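Local atomic coordinates of glutamine amidotransferase domain-containing protein (Thermotoga maritima, PDB entry 1O1Y), a protein that probably acts as a class I glutamine amidotransferase, releasing ammonia from glutamine for transfer to an acceptor substrate. Residues A[111-116]-A[153-158]. Sequence-based numbering, arbitrary orientation.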
# COMPACT_ATOMS: atom_id res chain seq x y z
N GLY A 111 -6.02 16.35 -2.04
CA GLY A 111 -5.77 17.58 -2.77
C GLY A 111 -4.40 17.72 -3.43
O GLY A 111 -4.14 18.75 -4.03
N ALA A 112 -3.56 16.68 -3.38
CA ALA A 112 -2.17 16.75 -3.88
C ALA A 112 -2.08 16.20 -5.29
O ALA A 112 -2.82 15.30 -5.63
CB ALA A 112 -1.25 15.96 -2.98
N SER A 113 -1.15 16.72 -6.07
CA SER A 113 -0.89 16.25 -7.41
C SER A 113 -0.15 14.92 -7.37
O SER A 113 0.68 14.66 -6.49
CB SER A 113 -0.06 17.29 -8.21
OG SER A 113 -0.74 18.51 -8.39
N VAL A 114 -0.45 14.09 -8.35
CA VAL A 114 0.25 12.87 -8.63
C VAL A 114 0.85 12.98 -10.03
O VAL A 114 0.24 13.54 -10.96
CB VAL A 114 -0.75 11.67 -8.59
CG1 VAL A 114 -0.10 10.36 -9.01
CG2 VAL A 114 -1.40 11.62 -7.22
N TYR A 115 2.06 12.45 -10.18
CA TYR A 115 2.80 12.65 -11.43
C TYR A 115 3.94 11.70 -11.57
O TYR A 115 4.37 11.07 -10.61
CB TYR A 115 3.36 14.06 -11.53
CG TYR A 115 3.99 14.56 -10.24
CD1 TYR A 115 5.33 14.31 -9.95
CD2 TYR A 115 3.24 15.29 -9.31
CE1 TYR A 115 5.91 14.74 -8.77
CE2 TYR A 115 3.82 15.76 -8.13
CZ TYR A 115 5.16 15.48 -7.85
OH TYR A 115 5.74 15.94 -6.69
N ARG A 116 4.42 11.59 -12.80
CA ARG A 116 5.55 10.72 -13.13
C ARG A 116 6.79 11.20 -12.38
O ARG A 116 7.12 12.39 -12.42
CB ARG A 116 5.83 10.70 -14.64
CG ARG A 116 6.78 9.56 -15.08
CD ARG A 116 7.10 9.58 -16.56
NE ARG A 116 7.91 10.75 -16.89
CZ ARG A 116 9.24 10.81 -16.83
NH1 ARG A 116 9.97 9.76 -16.44
NH2 ARG A 116 9.86 11.94 -17.15
N THR A 153 4.90 9.39 -8.49
CA THR A 153 4.97 9.91 -7.12
C THR A 153 3.92 11.00 -6.89
O THR A 153 3.02 11.18 -7.68
CB THR A 153 6.45 10.39 -6.83
OG1 THR A 153 6.64 10.65 -5.42
CG2 THR A 153 6.79 11.63 -7.55
N PHE A 154 4.00 11.71 -5.77
CA PHE A 154 3.01 12.68 -5.41
C PHE A 154 3.61 13.77 -4.54
O PHE A 154 4.67 13.60 -3.94
CB PHE A 154 1.82 12.01 -4.67
CG PHE A 154 2.24 11.11 -3.53
CD1 PHE A 154 2.47 9.76 -3.74
CD2 PHE A 154 2.45 11.63 -2.26
CE1 PHE A 154 2.91 8.95 -2.68
CE2 PHE A 154 2.88 10.83 -1.20
CZ PHE A 154 3.12 9.50 -1.42
N ASP A 155 2.91 14.90 -4.49
CA ASP A 155 3.16 15.96 -3.51
C ASP A 155 2.56 15.55 -2.17
O ASP A 155 1.62 14.78 -2.10
CB ASP A 155 2.48 17.23 -3.94
CG ASP A 155 3.19 17.91 -5.09
OD1 ASP A 155 4.40 17.63 -5.30
OD2 ASP A 155 2.59 18.75 -5.81
N LEU A 156 3.12 16.07 -1.09
CA LEU A 156 2.57 15.83 0.25
C LEU A 156 1.31 16.66 0.45
O LEU A 156 1.35 17.86 0.30
CB LEU A 156 3.62 16.21 1.30
CG LEU A 156 3.27 16.01 2.78
CD1 LEU A 156 3.20 14.55 3.08
CD2 LEU A 156 4.30 16.67 3.64
N PRO A 157 0.17 16.03 0.76
CA PRO A 157 -1.03 16.83 0.96
C PRO A 157 -0.85 17.80 2.11
O PRO A 157 -0.12 17.54 3.08
CB PRO A 157 -2.08 15.79 1.32
CG PRO A 157 -1.63 14.52 0.69
CD PRO A 157 -0.11 14.59 0.81
N ARG A 158 -1.54 18.90 2.00
CA ARG A 158 -1.38 19.99 2.94
C ARG A 158 -1.67 19.52 4.35
O ARG A 158 -0.96 19.84 5.29
CB ARG A 158 -2.29 21.15 2.60
CG ARG A 158 -2.06 22.35 3.53
CD ARG A 158 -2.93 23.55 3.21
NE ARG A 158 -4.30 23.11 2.95
CZ ARG A 158 -5.26 23.03 3.85
NH1 ARG A 158 -5.06 23.42 5.11
NH2 ARG A 158 -6.45 22.58 3.48
O HOH W 1 0.00 19.39 -5.74
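The Tyr115 ring lies over the backbone of 153-154, with Thr153 O 4.3 Å above the ring plane and over its centre. At the ring edge, near its plane, stands the Asp155 carboxylate, turned 65° to the ring. Tyr115 OH donates a 2.6 Å hydrogen bond to Asp155 OD1, meeting it from above the carboxylate plane. Tyr115 CG sits between its backbone N and carbonyl carbon (chi1 44°). The side chain lies beside that of Thr153, pointing the same way, and Tyr115 CE1 touches Thr153 CG2 at 3.5 Å. The other carboxylate oxygen, OD2, accepts from a water that in turn accepts from Ser113 N; OD1 thus holds 111-116 directly and OD2 through the water. These side chains rise from a two-stranded antiparallel sheet, 114-116 with 152-154, separate from the main mixed sheet of the flavodoxin-like amidotransferase fold. Tyr115 and Thr153 form its hydrogen-bonded pair, Thr153 N reaching Tyr115 O at 2.8 Å and Tyr115 N donating back to Thr153 O; Val114 and Phe154 form the adjacent non-hydrogen-bonded pair. On their face, Val114 CG2 meets Phe154 CB at 4.1 Å, and both side chains pack on helix 102-109. That helix ends in a Schellman motif with Gly111 at C-prime. Past the paired residues, Asp155 N still bonds to Ser113 O (3.0 Å). Ala112 CB packs against Pro157 CG at 4.0 Å.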